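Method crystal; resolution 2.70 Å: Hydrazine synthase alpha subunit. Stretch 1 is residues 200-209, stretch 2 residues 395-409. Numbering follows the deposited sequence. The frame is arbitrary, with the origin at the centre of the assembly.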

ATOM      1  N   ARG D 200       1.015  35.720  35.412  1.00 44.08           N
ATOM      2  CA  ARG D 200       1.658  35.141  36.579  1.00 45.00           C
ATOM      3  C   ARG D 200       2.887  34.362  36.141  1.00 58.80           C
ATOM      4  O   ARG D 200       3.965  34.509  36.717  1.00 71.12           O
ATOM      5  N   ILE D 201       2.719  33.534  35.115  1.00 73.00           N
ATOM      6  CA  ILE D 201       3.822  32.728  34.604  1.00 62.07           C
ATOM      7  C   ILE D 201       4.865  33.538  33.826  1.00 53.78           C
ATOM      8  O   ILE D 201       6.048  33.521  34.164  1.00 73.97           O
ATOM      9  N   THR D 202       4.424  34.239  32.784  1.00 56.50           N
ATOM     10  CA  THR D 202       5.331  34.994  31.915  1.00 74.10           C
ATOM     11  C   THR D 202       5.695  36.389  32.428  1.00 69.06           C
ATOM     12  O   THR D 202       6.832  36.834  32.279  1.00 77.54           O
ATOM     13  N   GLY D 203       4.729  37.074  33.032  1.00 66.78           N
ATOM     14  CA  GLY D 203       4.909  38.465  33.411  1.00 73.64           C
ATOM     15  C   GLY D 203       4.156  39.428  32.510  1.00 65.56           C
ATOM     16  O   GLY D 203       4.326  40.644  32.602  1.00 63.26           O
ATOM     17  N   HIS D 204       3.322  38.875  31.633  1.00 80.27           N
ATOM     18  CA  HIS D 204       2.474  39.673  30.752  1.00 70.48           C
ATOM     19  C   HIS D 204       1.194  38.904  30.444  1.00 65.03           C
ATOM     20  O   HIS D 204       1.209  37.676  30.369  1.00 75.74           O
ATOM     21  N   VAL D 205       0.089  39.623  30.266  1.00 77.06           N
ATOM     22  CA  VAL D 205      -1.180  38.986  29.931  1.00 76.43           C
ATOM     23  C   VAL D 205      -1.089  38.305  28.570  1.00 80.92           C
ATOM     24  O   VAL D 205      -0.280  38.691  27.725  1.00 69.35           O
ATOM     25  N   LEU D 206      -1.919  37.287  28.370  1.00 80.55           N
ATOM     26  CA  LEU D 206      -1.900  36.506  27.139  1.00 59.03           C
ATOM     27  C   LEU D 206      -2.274  37.349  25.926  1.00 58.36           C
ATOM     28  O   LEU D 206      -3.256  38.090  25.950  1.00 66.56           O
ATOM     29  N   SER D 207      -1.473  37.241  24.870  1.00 59.83           N
ATOM     30  CA  SER D 207      -1.789  37.888  23.606  1.00 57.69           C
ATOM     31  C   SER D 207      -2.412  36.860  22.670  1.00 72.75           C
ATOM     32  O   SER D 207      -2.014  35.695  22.658  1.00 68.91           O
ATOM     33  N   GLY D 208      -3.393  37.300  21.893  1.00 80.80           N
ATOM     34  CA  GLY D 208      -4.278  36.389  21.193  1.00 65.32           C
ATOM     35  C   GLY D 208      -5.586  37.117  20.979  1.00 47.82           C
ATOM     36  O   GLY D 208      -5.602  38.338  20.826  1.00 79.73           O
ATOM     37  N   ILE D 209      -6.681  36.370  20.919  1.00 49.98           N
ATOM     38  CA  ILE D 209      -7.999  36.994  20.916  1.00 68.96           C
ATOM     39  C   ILE D 209      -8.513  37.126  22.351  1.00 63.02           C
ATOM     40  O   ILE D 209      -8.535  36.152  23.106  1.00 56.63           O
ATOM     41  N   ARG D 395       2.682  17.740  35.281  1.00 58.52           N
ATOM     42  CA  ARG D 395       3.655  18.821  35.351  1.00 44.93           C
ATOM     43  C   ARG D 395       3.325  19.918  34.344  1.00 56.75           C
ATOM     44  O   ARG D 395       2.843  19.634  33.248  1.00 73.18           O
ATOM     45  N   TRP D 396       3.571  21.169  34.717  1.00 45.26           N
ATOM     46  CA  TRP D 396       3.375  22.269  33.782  1.00 55.73           C
ATOM     47  C   TRP D 396       4.721  22.778  33.277  1.00 56.18           C
ATOM     48  O   TRP D 396       5.607  23.126  34.059  1.00 66.34           O
ATOM     49  N   ILE D 397       4.865  22.799  31.957  1.00 58.76           N
ATOM     50  CA  ILE D 397       6.126  23.146  31.314  1.00 58.57           C
ATOM     51  C   ILE D 397       6.240  24.652  31.093  1.00 46.29           C
ATOM     52  O   ILE D 397       5.253  25.318  30.783  1.00 59.94           O
ATOM     53  N   ASN D 398       7.448  25.180  31.262  1.00 35.80           N
ATOM     54  CA  ASN D 398       7.705  26.603  31.075  1.00 52.85           C
ATOM     55  C   ASN D 398       7.489  27.059  29.635  1.00 41.76           C
ATOM     56  O   ASN D 398       8.023  26.462  28.700  1.00 84.49           O
ATOM     57  N   THR D 399       6.706  28.119  29.465  1.00 43.81           N
ATOM     58  CA  THR D 399       6.444  28.675  28.142  1.00 49.11           C
ATOM     59  C   THR D 399       7.269  29.932  27.884  1.00 47.15           C
ATOM     60  O   THR D 399       7.344  30.830  28.722  1.00 65.71           O
ATOM     61  N   PHE D 400       7.909  29.974  26.721  1.00 54.78           N
ATOM     62  CA  PHE D 400       8.704  31.129  26.324  1.00 45.29           C
ATOM     63  C   PHE D 400       7.941  32.085  25.407  1.00 36.02           C
ATOM     64  O   PHE D 400       8.519  33.022  24.858  1.00 41.37           O
ATOM     65  N   THR D 401       6.650  31.827  25.212  1.00 32.73           N
ATOM     66  CA  THR D 401       5.809  32.756  24.462  1.00 47.16           C
ATOM     67  C   THR D 401       4.589  33.215  25.265  1.00 49.53           C
ATOM     68  O   THR D 401       3.955  32.431  25.972  1.00 47.19           O
ATOM     69  N   ALA D 402       4.282  34.502  25.146  1.00 62.75           N
ATOM     70  CA  ALA D 402       3.118  35.110  25.781  1.00 69.45           C
ATOM     71  C   ALA D 402       1.912  35.062  24.843  1.00 82.24           C
ATOM     72  O   ALA D 402       0.892  35.703  25.094  1.00 66.02           O
ATOM     73  N   GLY D 403       2.051  34.312  23.753  1.00 77.46           N
ATOM     74  CA  GLY D 403       1.042  34.261  22.711  1.00 48.49           C
ATOM     75  C   GLY D 403       1.353  35.139  21.514  1.00 61.35           C
ATOM     76  O   GLY D 403       2.521  35.412  21.232  1.00 55.42           O
ATOM     77  N   LYS D 404       0.308  35.562  20.807  1.00 49.69           N
ATOM     78  CA  LYS D 404       0.445  36.211  19.504  1.00 43.53           C
ATOM     79  C   LYS D 404       1.417  37.389  19.526  1.00 53.82           C
ATOM     80  O   LYS D 404       1.291  38.297  20.348  1.00 64.75           O
ATOM     81  N   ASN D 405       2.402  37.333  18.629  1.00 65.62           N
ATOM     82  CA  ASN D 405       3.419  38.376  18.466  1.00 68.53           C
ATOM     83  C   ASN D 405       4.349  38.521  19.673  1.00 70.96           C
ATOM     84  O   ASN D 405       5.282  39.324  19.651  1.00 52.46           O
ATOM     85  N   PHE D 406       4.091  37.745  20.720  1.00 61.15           N
ATOM     86  CA  PHE D 406       4.800  37.896  21.984  1.00 64.37           C
ATOM     87  C   PHE D 406       5.810  36.786  22.269  1.00 67.78           C
ATOM     88  O   PHE D 406       5.443  35.619  22.412  1.00 53.52           O
ATOM     89  N   GLY D 407       7.082  37.160  22.356  1.00 71.20           N
ATOM     90  CA  GLY D 407       8.123  36.236  22.769  1.00 60.87           C
ATOM     91  C   GLY D 407       8.549  36.508  24.199  1.00 71.94           C
ATOM     92  O   GLY D 407       8.134  37.498  24.792  1.00 59.89           O
ATOM     93  N   VAL D 408       9.368  35.626  24.765  1.00 58.74           N
ATOM     94  CA  VAL D 408       9.934  35.856  26.092  1.00 66.05           C
ATOM     95  C   VAL D 408      11.436  35.598  26.065  1.00 72.13           C
ATOM     96  O   VAL D 408      11.873  34.496  25.733  1.00 82.14           O
ATOM     97  N   THR D 409      12.217  36.616  26.420  1.00 66.55           N
ATOM     98  CA  THR D 409      13.675  36.548  26.335  1.00 58.94           C
ATOM     99  C   THR D 409      14.247  35.378  27.130  1.00 47.59           C
ATOM    100  O   THR D 409      13.717  35.008  28.174  1.00 57.45           O
TER

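The two stretches meet at a single backbone bridge, Ser207 with Gly403, an apolar patch and an aromatic pair.

Polar contacts cluster at the bridge. Ser207 N donates to Ala402 O at 2.8 Å, almost linearly. Lys404 N donates to Ser207 O at 3.0 Å. The Ser207 side chain, chi1 t, points toward stretch 2, and its OG donates to Lys404 O at 2.8 Å. Gly403 leaves room here: a CB would clash with Ser207 O and Leu206 CD1. Leu206 (t, p) starts sideways, but its end comes nearer, with CD1 3.2 Å from Ala402 O.

Apolar contacts gather around Ile201 and Thr202. Ile201 (m, t) points toward stretch 2 and places CG2 3.6 Å from Trp396 CZ3; the indole has chi1 p. Thr202, chi1 p, also points in. Its CG2 lies 4.1 Å from Thr399 CG2 and 4.5 Å from Val408 CG2.

The aromatic contact is oblique. His204, chi1 t, and Phe406, chi1 -100° and between wells, both point in. Their centroids are 4.3 Å apart, with planes at 42°. His204 ND1 donates to Val205 O at 2.7 Å, which helps hold the imidazole. Ser207 CB sits 3.5 Å from Phe406 CD2.

Lys404, all t, starts toward stretch 1, but its end leads away; its CB lies 3.8 Å from Ser207 OG.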

ATOM      1  CB  ARG D 200       0.684  34.241  37.348  1.00 36.85           C
ATOM      2  CG  ARG D 200       1.353  33.173  38.208  1.00 38.11           C
ATOM      3  CD  ARG D 200       0.400  32.627  39.265  1.00 45.89           C
ATOM      4  NE  ARG D 200       0.901  31.404  39.891  1.00 60.51           N
ATOM      5  CZ  ARG D 200       1.851  31.368  40.820  1.00 57.24           C
ATOM      6  NH1 ARG D 200       2.421  32.489  41.238  1.00 63.42           N
ATOM      7  NH2 ARG D 200       2.236  30.205  41.329  1.00 44.90           N
ATOM      8  CB  ILE D 201       3.299  31.599  33.695  1.00 67.90           C
ATOM      9  CG1 ILE D 201       2.274  30.743  34.444  1.00 58.01           C
ATOM     10  CG2 ILE D 201       4.449  30.742  33.192  1.00 78.42           C
ATOM     11  CD1 ILE D 201       1.685  29.619  33.616  1.00 64.12           C
ATOM     12  CB  THR D 202       4.744  35.144  30.497  1.00 72.73           C
ATOM     13  OG1 THR D 202       3.516  35.879  30.560  1.00 61.18           O
ATOM     14  CG2 THR D 202       4.491  33.779  29.876  1.00 70.04           C
ATOM     15  CB  HIS D 204       3.214  40.020  29.457  1.00 55.40           C
ATOM     16  CG  HIS D 204       2.538  41.076  28.633  1.00 64.12           C
ATOM     17  ND1 HIS D 204       1.348  40.859  27.974  1.00 67.95           N
ATOM     18  CD2 HIS D 204       2.896  42.351  28.355  1.00 66.60           C
ATOM     19  CE1 HIS D 204       0.997  41.959  27.331  1.00 69.06           C
ATOM     20  NE2 HIS D 204       1.920  42.879  27.544  1.00 65.72           N
ATOM     21  CB  VAL D 205      -2.346  39.993  29.921  1.00 67.68           C
ATOM     22  CG1 VAL D 205      -2.602  40.526  31.322  1.00 72.03           C
ATOM     23  CG2 VAL D 205      -2.064  41.130  28.949  1.00 65.43           C
ATOM     24  CB  LEU D 206      -2.850  35.311  27.256  1.00 56.54           C
ATOM     25  CG  LEU D 206      -2.859  34.310  26.098  1.00 65.90           C
ATOM     26  CD1 LEU D 206      -1.474  33.725  25.877  1.00 57.66           C
ATOM     27  CD2 LEU D 206      -3.874  33.206  26.350  1.00 53.32           C
ATOM     28  CB  SER D 207      -0.545  38.513  22.980  1.00 61.62           C
ATOM     29  OG  SER D 207      -0.881  39.258  21.821  1.00 53.72           O
ATOM     30  CB  ILE D 209      -9.003  36.197  20.069  1.00 68.99           C
ATOM     31  CG1 ILE D 209      -8.455  35.989  18.656  1.00 76.64           C
ATOM     32  CG2 ILE D 209     -10.347  36.910  20.022  1.00 58.52           C
ATOM     33  CD1 ILE D 209      -9.287  35.054  17.807  1.00 65.46           C
ATOM     34  CB  ARG D 395       5.060  18.274  35.098  1.00 53.23           C
ATOM     35  CG  ARG D 395       5.368  17.028  35.908  1.00 67.15           C
ATOM     36  CD  ARG D 395       6.506  16.223  35.308  1.00 36.12           C
ATOM     37  NE  ARG D 395       6.679  14.953  36.008  1.00 37.48           N
ATOM     38  CZ  ARG D 395       7.853  14.366  36.215  1.00 45.88           C
ATOM     39  NH1 ARG D 395       8.966  14.933  35.771  1.00 46.92           N
ATOM     40  NH2 ARG D 395       7.914  13.212  36.864  1.00 42.91           N
ATOM     41  CB  TRP D 396       2.556  23.401  34.417  1.00 55.03           C
ATOM     42  CG  TRP D 396       3.230  24.145  35.529  1.00 67.87           C
ATOM     43  CD1 TRP D 396       3.295  23.778  36.841  1.00 58.67           C
ATOM     44  CD2 TRP D 396       3.913  25.402  35.429  1.00 58.94           C
ATOM     45  NE1 TRP D 396       3.986  24.721  37.563  1.00 68.59           N
ATOM     46  CE2 TRP D 396       4.376  25.728  36.719  1.00 64.91           C
ATOM     47  CE3 TRP D 396       4.183  26.278  34.374  1.00 58.46           C
ATOM     48  CZ2 TRP D 396       5.094  26.894  36.982  1.00 65.69           C
ATOM     49  CZ3 TRP D 396       4.895  27.434  34.636  1.00 65.30           C
ATOM     50  CH2 TRP D 396       5.342  27.732  35.930  1.00 57.70           C
ATOM     51  CB  ILE D 397       6.277  22.410  29.964  1.00 54.08           C
ATOM     52  CG1 ILE D 397       5.927  20.928  30.123  1.00 50.41           C
ATOM     53  CG2 ILE D 397       7.686  22.569  29.410  1.00 52.82           C
ATOM     54  CD1 ILE D 397       6.793  20.196  31.127  1.00 50.53           C
ATOM     55  CB  ASN D 398       9.131  26.943  31.512  1.00 62.11           C
ATOM     56  CG  ASN D 398       9.351  26.737  32.997  1.00 63.37           C
ATOM     57  OD1 ASN D 398       9.110  27.635  33.802  1.00 61.33           O
ATOM     58  ND2 ASN D 398       9.815  25.548  33.368  1.00 47.07           N
ATOM     59  CB  THR D 399       4.953  29.008  27.951  1.00 61.92           C
ATOM     60  OG1 THR D 399       4.792  29.813  26.775  1.00 62.37           O
ATOM     61  CG2 THR D 399       4.412  29.766  29.154  1.00 55.12           C
ATOM     62  CB  PHE D 400      10.009  30.666  25.680  1.00 43.74           C
ATOM     63  CG  PHE D 400      11.014  30.163  26.677  1.00 51.55           C
ATOM     64  CD1 PHE D 400      10.965  28.856  27.137  1.00 48.90           C
ATOM     65  CD2 PHE D 400      11.985  31.010  27.183  1.00 57.99           C
ATOM     66  CE1 PHE D 400      11.882  28.400  28.068  1.00 52.72           C
ATOM     67  CE2 PHE D 400      12.903  30.561  28.113  1.00 43.16           C
ATOM     68  CZ  PHE D 400      12.852  29.254  28.556  1.00 49.02           C
ATOM     69  CB  THR D 401       5.326  32.145  23.128  1.00 71.20           C
ATOM     70  OG1 THR D 401       4.404  33.043  22.497  1.00 63.54           O
ATOM     71  CG2 THR D 401       4.642  30.803  23.357  1.00 48.53           C
ATOM     72  CB  ALA D 402       3.418  36.537  26.208  1.00 72.87           C
ATOM     73  CB  LYS D 404      -0.930  36.677  19.015  1.00 51.01           C
ATOM     74  CG  LYS D 404      -0.901  37.853  18.050  1.00 51.35           C
ATOM     75  CD  LYS D 404      -2.275  38.502  17.947  1.00 71.68           C
ATOM     76  CE  LYS D 404      -2.233  39.776  17.116  1.00 71.11           C
ATOM     77  NZ  LYS D 404      -3.548  40.477  17.105  1.00 71.97           N
ATOM     78  CB  ASN D 405       2.763  39.722  18.151  1.00 66.67           C
ATOM     79  CG  ASN D 405       1.992  39.701  16.848  1.00 81.14           C
ATOM     80  OD1 ASN D 405       0.921  40.295  16.738  1.00 91.47           O
ATOM     81  ND2 ASN D 405       2.532  39.007  15.853  1.00 83.06           N
ATOM     82  CB  PHE D 406       3.793  37.964  23.129  1.00 68.31           C
ATOM     83  CG  PHE D 406       3.515  39.354  23.614  1.00 73.58           C
ATOM     84  CD1 PHE D 406       4.253  39.901  24.649  1.00 78.00           C
ATOM     85  CD2 PHE D 406       2.511  40.114  23.039  1.00 61.67           C
ATOM     86  CE1 PHE D 406       3.998  41.180  25.101  1.00 79.52           C
ATOM     87  CE2 PHE D 406       2.249  41.393  23.485  1.00 75.23           C
ATOM     88  CZ  PHE D 406       2.995  41.927  24.518  1.00 85.56           C
ATOM     89  CB  VAL D 408       9.279  34.965  27.169  1.00 49.37           C
ATOM     90  CG1 VAL D 408       9.873  35.264  28.534  1.00 75.61           C
ATOM     91  CG2 VAL D 408       7.771  35.166  27.189  1.00 39.52           C
ATOM     92  CB  THR D 409      14.330  37.852  26.834  1.00 66.82           C
ATOM     93  OG1 THR D 409      13.940  38.100  28.191  1.00 80.55           O
ATOM     94  CG2 THR D 409      13.909  39.027  25.967  1.00 51.00           C
TER